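Local structure of DUF2235 domain-containing protein (Pseudomonas aeruginosa, 4O5P) at residues 151-156 with 229-234; 155-160 with 266-271; 160-165 with 211-216. The protein is a phospholipase effector of the type VI secretion system, probably hydrolysing membrane phospholipids with an alpha/beta-hydrolase-type catalytic domain. One frame throughout, in Å; residues are numbered along the deposited sequence.

All three contacts use helix 139-162, at successive points toward its C-terminal end. Contacts 1 and 2 are buried, with centres about 9 Å apart. Contact 1 reaches strand 225-236. Contact 2 reaches the hairpin of strands 266-267 and 270-280, the latter being next to 225-236 in the sheet. Contact 3 lies nearer the surface and pairs the end of the helix with helix 195-219. The chemistry follows the place in the fold. Against the sheet the packing is wholly apolar, with leucines, a selenomethionine and an aromatic edge. A lysine enters where contact 3 nears the surface. Contacts 1 and 2 also touch: Leu153 CB lies 3.8 Å from Phe267 CZ.

Contact 1: 151-156 with 229-234; sequences VQLVDA and MRLYIY
Leu153 of the helix and Leu231 of the strand meet tip to tip. Their methyl groups make the tight part of the contact. Leu153 CD2 lies 3.7 Å from Leu231 CD2 and 3.9 Å from Leu231 CD1. The second methyl of Leu153, CD1, comes to 4.0 Å of Leu231 CD1. In Leu153, chi1 of -63° sets CG opposite the carbonyl carbon, and the branched end reaches out to the strand. Met229, a selenomethionine here, comes in lower down: its chain bends at the last torsion, chi3 38°, and CE lies against Leu153 CB at 4.0 Å. Leu153 is thus approached at its root by one residue and at its tip by another, two positions apart on the same face of the strand.

Between these two segments the packing is looser elsewhere. Ala156 CB points at the strand without touching it. Ile233 does not reach the helix segment and packs on Ala243 and Phe246. The other face of the strand is more polar. There the partly exposed Arg230 forms a salt bridge with Asp37, and Tyr232 OH is hydrogen-bonded to His66 ND1.

This is a helix laid on a central sheet, as in the alpha/beta-hydrolase fold. Strand 225-236 runs between strands 62-71 and 270-280, parallel to both. Ile67 touches Met229 and Leu231 from strand 62-71. Leu250 of helix 238-254 packs on both Leu153 and Leu231.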
# COMPACT_ATOMS: atom_id res chain seq x y z
N VAL A 151 2.28 -7.98 17.62
CA VAL A 151 2.33 -9.27 18.33
C VAL A 151 3.61 -10.05 18.03
O VAL A 151 4.18 -10.67 18.94
CB VAL A 151 1.09 -10.14 18.01
CG1 VAL A 151 1.20 -11.52 18.66
CG2 VAL A 151 -0.18 -9.44 18.46
N GLN A 152 4.08 -10.00 16.78
CA GLN A 152 5.28 -10.75 16.41
C GLN A 152 6.52 -10.37 17.21
O GLN A 152 7.43 -11.19 17.38
CB GLN A 152 5.56 -10.61 14.91
CG GLN A 152 4.45 -11.15 14.05
CD GLN A 152 3.89 -12.44 14.59
OE1 GLN A 152 4.54 -13.48 14.55
NE2 GLN A 152 2.68 -12.38 15.12
N LEU A 153 6.55 -9.12 17.68
CA LEU A 153 7.63 -8.63 18.52
C LEU A 153 7.58 -9.33 19.88
O LEU A 153 8.61 -9.74 20.46
CB LEU A 153 7.47 -7.12 18.73
CG LEU A 153 7.54 -6.16 17.54
CD1 LEU A 153 7.60 -4.73 18.07
CD2 LEU A 153 8.72 -6.44 16.63
N VAL A 154 6.35 -9.46 20.37
CA VAL A 154 6.10 -10.16 21.62
C VAL A 154 6.60 -11.59 21.45
O VAL A 154 7.30 -12.11 22.31
CB VAL A 154 4.60 -10.13 22.01
CG1 VAL A 154 4.32 -11.13 23.12
CG2 VAL A 154 4.18 -8.74 22.45
N ASP A 155 6.25 -12.21 20.32
CA ASP A 155 6.66 -13.57 19.98
C ASP A 155 8.18 -13.73 19.97
O ASP A 155 8.70 -14.70 20.51
CB ASP A 155 6.09 -13.99 18.62
CG ASP A 155 6.41 -15.43 18.27
OD1 ASP A 155 5.85 -16.34 18.91
OD2 ASP A 155 7.22 -15.68 17.35
N ALA A 156 8.87 -12.79 19.34
CA ALA A 156 10.33 -12.82 19.29
C ALA A 156 10.95 -12.80 20.69
O ALA A 156 11.86 -13.58 20.97
CB ALA A 156 10.86 -11.66 18.44
N MSE A 229 16.21 -4.30 21.47
CA MSE A 229 15.43 -4.74 20.33
C MSE A 229 15.58 -3.75 19.21
O MSE A 229 15.29 -2.57 19.37
CB MSE A 229 13.97 -4.88 20.73
CG MSE A 229 13.81 -6.10 21.58
SE MSE A 229 12.05 -6.63 22.01
CE MSE A 229 11.08 -6.25 20.32
N ARG A 230 16.04 -4.25 18.06
CA ARG A 230 16.38 -3.43 16.92
C ARG A 230 15.58 -3.92 15.73
O ARG A 230 15.64 -5.11 15.38
CB ARG A 230 17.88 -3.56 16.64
CG ARG A 230 18.75 -3.28 17.86
CD ARG A 230 18.57 -1.86 18.32
NE ARG A 230 19.35 -1.53 19.52
CZ ARG A 230 19.13 -0.45 20.26
NH1 ARG A 230 18.16 0.40 19.93
NH2 ARG A 230 19.87 -0.22 21.33
N LEU A 231 14.82 -3.01 15.11
CA LEU A 231 13.83 -3.40 14.09
C LEU A 231 14.22 -2.95 12.69
O LEU A 231 14.71 -1.84 12.50
CB LEU A 231 12.45 -2.84 14.42
CG LEU A 231 11.73 -3.29 15.70
CD1 LEU A 231 10.27 -2.98 15.64
CD2 LEU A 231 11.93 -4.75 15.94
N TYR A 232 14.00 -3.82 11.71
CA TYR A 232 14.19 -3.53 10.30
C TYR A 232 12.85 -3.87 9.65
O TYR A 232 12.38 -5.01 9.75
CB TYR A 232 15.34 -4.37 9.74
CG TYR A 232 16.52 -4.34 10.69
CD1 TYR A 232 16.59 -5.22 11.76
CD2 TYR A 232 17.54 -3.40 10.55
CE1 TYR A 232 17.63 -5.18 12.66
CE2 TYR A 232 18.59 -3.36 11.45
CZ TYR A 232 18.63 -4.25 12.49
OH TYR A 232 19.68 -4.22 13.39
N ILE A 233 12.22 -2.86 9.04
CA ILE A 233 10.82 -2.96 8.62
C ILE A 233 10.70 -2.59 7.15
O ILE A 233 11.17 -1.53 6.75
CB ILE A 233 9.92 -1.96 9.42
CG1 ILE A 233 10.16 -2.06 10.94
CG2 ILE A 233 8.45 -2.16 9.08
CD1 ILE A 233 9.57 -3.27 11.60
N TYR A 234 10.09 -3.45 6.33
CA TYR A 234 9.93 -3.17 4.91
C TYR A 234 8.43 -3.19 4.60
O TYR A 234 7.71 -4.05 5.09
CB TYR A 234 10.65 -4.24 4.05
CG TYR A 234 12.10 -4.50 4.44
CD1 TYR A 234 13.06 -3.50 4.34
CD2 TYR A 234 12.50 -5.75 4.90
CE1 TYR A 234 14.38 -3.74 4.70
CE2 TYR A 234 13.81 -6.00 5.25
CZ TYR A 234 14.75 -5.00 5.15
OH TYR A 234 16.04 -5.25 5.52

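Contact 2: 155-160 with 266-271; sequences DALFYT and RFAGLP
Leu157 overlaps three residues of the hairpin 266-271 with its two methyls. CD1 meets Leu270 CD1 tip to tip at 3.7 Å. CD2 sits 4.0 Å from Ala268 CB. The same CD2 lies 4.0 Å from Phe267 CE1, near the ring plane. Leu157 thus meets the ring at its edge, not over a face. With chi1 of -164° Leu157 sends its CG away from its own N and out to the turn, where its methyls meet the end of Leu270. Leu157 and Phe267 instead run alongside each other, pointing opposite ways.

The hairpin is a tight one, closed by a type I' turn from Phe267 to Leu270. Phe267 and Leu270 exchange both backbone hydrogen bonds. The backbone angles of Gly269 (phi 94°, psi -26°) leave no room for a CB beside the carbonyl O of Ala268, which calls for glycine. Arg266 NH1 also grips the turn, donating to Gly269 O at 2.6 Å with the acceptor in the guanidinium plane. On the helix, Ala156 O accepts from both Thr160 N and Thr160 OG1, one from above and one from below the plane of that carbonyl.

The turn joins strand 266-267 to strand 270-280 beside the beginning of strand 225-236. Met229 of that strand packs on Phe267 and Leu270, and Ile226 also touches Leu270. Ile65 of strand 62-71 touches Leu157, while Phe112 of strand 111-116 lies against Ala156 and Thr160.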
# COMPACT_ATOMS: atom_id res chain seq x y z
N ASP A 155 6.25 -12.21 20.32
CA ASP A 155 6.66 -13.57 19.98
C ASP A 155 8.18 -13.73 19.97
O ASP A 155 8.70 -14.70 20.51
CB ASP A 155 6.09 -13.99 18.62
CG ASP A 155 6.41 -15.43 18.27
OD1 ASP A 155 5.85 -16.34 18.91
OD2 ASP A 155 7.22 -15.68 17.35
N ALA A 156 8.87 -12.79 19.34
CA ALA A 156 10.33 -12.82 19.29
C ALA A 156 10.95 -12.80 20.69
O ALA A 156 11.86 -13.58 20.97
CB ALA A 156 10.86 -11.66 18.44
N LEU A 157 10.46 -11.91 21.55
CA LEU A 157 10.99 -11.87 22.93
C LEU A 157 10.66 -13.17 23.67
O LEU A 157 11.51 -13.76 24.32
CB LEU A 157 10.44 -10.66 23.69
CG LEU A 157 11.15 -10.24 24.98
CD1 LEU A 157 12.67 -10.19 24.77
CD2 LEU A 157 10.65 -8.90 25.49
N PHE A 158 9.40 -13.59 23.54
CA PHE A 158 8.88 -14.79 24.18
C PHE A 158 9.74 -15.99 23.83
O PHE A 158 10.07 -16.79 24.71
CB PHE A 158 7.45 -15.02 23.68
CG PHE A 158 6.67 -16.03 24.47
CD1 PHE A 158 6.08 -15.69 25.68
CD2 PHE A 158 6.47 -17.32 23.97
CE1 PHE A 158 5.35 -16.60 26.40
CE2 PHE A 158 5.72 -18.25 24.69
CZ PHE A 158 5.16 -17.89 25.91
N TYR A 159 10.12 -16.12 22.57
CA TYR A 159 10.99 -17.22 22.17
C TYR A 159 12.38 -17.01 22.72
O TYR A 159 13.04 -17.97 23.12
CB TYR A 159 11.07 -17.37 20.65
CG TYR A 159 11.84 -18.61 20.21
CD1 TYR A 159 13.22 -18.59 20.05
CD2 TYR A 159 11.17 -19.80 19.95
CE1 TYR A 159 13.91 -19.73 19.65
CE2 TYR A 159 11.84 -20.93 19.56
CZ TYR A 159 13.21 -20.89 19.41
OH TYR A 159 13.88 -22.02 19.01
N THR A 160 12.83 -15.76 22.71
CA THR A 160 14.16 -15.46 23.21
C THR A 160 14.31 -15.96 24.65
O THR A 160 15.30 -16.61 24.98
CB THR A 160 14.48 -13.97 23.11
OG1 THR A 160 14.44 -13.57 21.74
CG2 THR A 160 15.86 -13.70 23.66
N ARG A 266 11.16 1.95 25.33
CA ARG A 266 11.41 0.64 25.90
C ARG A 266 10.24 -0.29 25.68
O ARG A 266 9.09 0.15 25.66
CB ARG A 266 11.78 0.75 27.39
CG ARG A 266 13.21 1.24 27.58
CD ARG A 266 13.57 1.56 29.01
NE ARG A 266 14.88 2.20 29.05
CZ ARG A 266 16.04 1.56 29.19
NH1 ARG A 266 16.08 0.24 29.32
NH2 ARG A 266 17.17 2.24 29.21
N PHE A 267 10.57 -1.56 25.51
CA PHE A 267 9.63 -2.62 25.21
C PHE A 267 9.93 -3.70 26.24
O PHE A 267 10.94 -4.43 26.13
CB PHE A 267 9.91 -3.15 23.80
CG PHE A 267 8.96 -4.22 23.34
CD1 PHE A 267 9.22 -5.56 23.58
CD2 PHE A 267 7.81 -3.88 22.62
CE1 PHE A 267 8.36 -6.55 23.14
CE2 PHE A 267 6.94 -4.86 22.17
CZ PHE A 267 7.22 -6.21 22.43
N ALA A 268 9.08 -3.78 27.26
CA ALA A 268 9.32 -4.66 28.39
C ALA A 268 10.69 -4.40 29.05
O ALA A 268 11.42 -5.33 29.41
CB ALA A 268 9.18 -6.12 27.96
N GLY A 269 11.04 -3.13 29.20
CA GLY A 269 12.27 -2.74 29.86
C GLY A 269 13.43 -2.53 28.90
O GLY A 269 14.36 -1.77 29.20
N LEU A 270 13.36 -3.21 27.75
CA LEU A 270 14.45 -3.23 26.78
C LEU A 270 14.39 -2.02 25.85
O LEU A 270 13.32 -1.71 25.32
CB LEU A 270 14.35 -4.49 25.91
CG LEU A 270 14.57 -5.88 26.49
CD1 LEU A 270 14.22 -6.92 25.43
CD2 LEU A 270 16.01 -6.07 26.96
N PRO A 271 15.54 -1.36 25.63
CA PRO A 271 15.61 -0.30 24.62
C PRO A 271 15.12 -0.86 23.30
O PRO A 271 15.43 -2.02 22.98
CB PRO A 271 17.12 -0.01 24.52
CG PRO A 271 17.67 -0.41 25.85
CD PRO A 271 16.84 -1.59 26.30

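Contact 3: 160-165 with 211-216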
# COMPACT_ATOMS: atom_id res chain seq x y z
N THR A 160 12.83 -15.76 22.71
CA THR A 160 14.16 -15.46 23.21
C THR A 160 14.31 -15.96 24.65
O THR A 160 15.30 -16.61 24.98
CB THR A 160 14.48 -13.97 23.11
OG1 THR A 160 14.44 -13.57 21.74
CG2 THR A 160 15.86 -13.70 23.66
N LEU A 161 13.31 -15.69 25.48
CA LEU A 161 13.39 -16.00 26.91
C LEU A 161 12.95 -17.42 27.27
O LEU A 161 13.59 -18.09 28.07
CB LEU A 161 12.58 -14.98 27.72
CG LEU A 161 13.05 -13.54 27.55
CD1 LEU A 161 12.07 -12.53 28.17
CD2 LEU A 161 14.42 -13.36 28.16
N LEU A 162 11.86 -17.89 26.67
CA LEU A 162 11.23 -19.14 27.10
C LEU A 162 11.35 -20.31 26.12
O LEU A 162 10.85 -21.40 26.41
CB LEU A 162 9.76 -18.89 27.41
CG LEU A 162 9.49 -18.20 28.75
CD1 LEU A 162 8.39 -17.15 28.60
CD2 LEU A 162 9.12 -19.24 29.79
N LYS A 163 11.97 -20.09 24.97
CA LYS A 163 12.19 -21.15 23.97
C LYS A 163 10.90 -21.80 23.44
O LYS A 163 10.90 -22.96 23.01
CB LYS A 163 13.14 -22.21 24.51
CG LYS A 163 14.45 -21.65 25.03
CD LYS A 163 15.13 -20.72 24.01
CE LYS A 163 16.39 -20.10 24.60
NZ LYS A 163 17.06 -19.14 23.66
N SER A 164 9.81 -21.04 23.47
CA SER A 164 8.58 -21.44 22.78
C SER A 164 8.06 -20.22 22.04
O SER A 164 8.49 -19.10 22.30
CB SER A 164 7.54 -21.95 23.78
OG SER A 164 7.31 -21.00 24.80
N ARG A 165 7.14 -20.43 21.12
CA ARG A 165 6.56 -19.30 20.41
C ARG A 165 5.08 -19.23 20.71
O ARG A 165 4.48 -20.23 21.12
CB ARG A 165 6.81 -19.43 18.90
CG ARG A 165 7.23 -20.83 18.47
CD ARG A 165 8.01 -20.80 17.15
NE ARG A 165 9.47 -20.91 17.32
CZ ARG A 165 10.35 -20.77 16.33
NH1 ARG A 165 9.92 -20.52 15.10
NH2 ARG A 165 11.65 -20.89 16.56
N GLU A 211 8.86 -8.71 31.04
CA GLU A 211 9.68 -7.81 31.83
C GLU A 211 10.10 -8.48 33.13
O GLU A 211 11.24 -8.31 33.57
CB GLU A 211 8.95 -6.52 32.14
CG GLU A 211 9.87 -5.47 32.72
CD GLU A 211 9.24 -4.09 32.82
OE1 GLU A 211 8.00 -4.00 32.83
OE2 GLU A 211 10.00 -3.09 32.89
N GLU A 212 9.18 -9.23 33.72
CA GLU A 212 9.42 -10.00 34.95
C GLU A 212 10.52 -11.02 34.71
O GLU A 212 11.42 -11.16 35.53
CB GLU A 212 8.15 -10.75 35.37
CG GLU A 212 7.79 -10.69 36.87
CD GLU A 212 8.99 -10.67 37.80
OE1 GLU A 212 9.48 -11.76 38.19
OE2 GLU A 212 9.43 -9.57 38.16
N LYS A 213 10.42 -11.76 33.60
CA LYS A 213 11.47 -12.72 33.24
C LYS A 213 12.83 -12.05 33.07
O LYS A 213 13.85 -12.58 33.53
CB LYS A 213 11.11 -13.47 31.97
CG LYS A 213 9.75 -14.17 32.01
CD LYS A 213 9.75 -15.42 32.90
CE LYS A 213 8.67 -16.44 32.44
NZ LYS A 213 8.61 -17.64 33.33
N LEU A 214 12.84 -10.88 32.43
CA LEU A 214 14.09 -10.16 32.19
C LEU A 214 14.66 -9.71 33.53
O LEU A 214 15.87 -9.76 33.74
CB LEU A 214 13.87 -8.98 31.25
CG LEU A 214 13.75 -9.40 29.79
CD1 LEU A 214 13.16 -8.29 28.91
CD2 LEU A 214 15.10 -9.86 29.25
N ARG A 215 13.79 -9.29 34.44
CA ARG A 215 14.21 -8.99 35.79
C ARG A 215 14.87 -10.21 36.45
O ARG A 215 15.96 -10.09 37.01
CB ARG A 215 13.01 -8.53 36.61
CG ARG A 215 13.37 -8.18 38.05
CD ARG A 215 12.12 -7.84 38.84
NE ARG A 215 12.24 -6.54 39.49
CZ ARG A 215 11.34 -5.57 39.40
NH1 ARG A 215 10.22 -5.75 38.71
NH2 ARG A 215 11.55 -4.41 40.02
N GLN A 216 14.24 -11.37 36.38
CA GLN A 216 14.79 -12.56 37.02
C GLN A 216 16.19 -12.86 36.50
O GLN A 216 17.12 -13.15 37.28
CB GLN A 216 13.88 -13.78 36.78
CG GLN A 216 12.57 -13.77 37.55
CD GLN A 216 11.63 -14.87 37.08
OE1 GLN A 216 12.07 -15.93 36.63
NE2 GLN A 216 10.33 -14.62 37.15
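With chi1 -60° in Leu161 and -77° in Leu214, each CG lies opposite its carbonyl carbon, and the two branched ends meet roughly perpendicular. Leu161 CD2 lies 3.7 Å from Leu214 CD2. Leu161 CD1 lies 3.9 Å from Leu214 CG and 4.0 Å from Lys213 CB. Lys213 bends at its second torsion, chi2 -74°, which carries its aliphatic chain across Leu162. Its CE is 3.9 Å from both Leu162 CD1 and Leu162 CD2. Leu162 packs mainly on this carbon, and Lys213 NZ comes about as close to Leu162 CD2.

This is helix-to-helix packing at the outer end of the sheet, where helix 139-162 stops. Lys163, with positive phi, is the first residue to leave the helix. Helix 195-219 then leads on to strand 225-236, whose Ile226 touches both Leu161 and Leu214. The outward side of helix 195-219 is polar: Gln216 NE2 donates to Glu212 OE1 at 3.2 Å, one turn back along the helix. The acceptor lies in the Gln216 amide plane, and the bond is nearly straight, while the donor comes from the anti side of Glu212 OE1, tilted from the carboxylate plane. Beyond the helix end, Arg165 forms a salt bridge with Asp104.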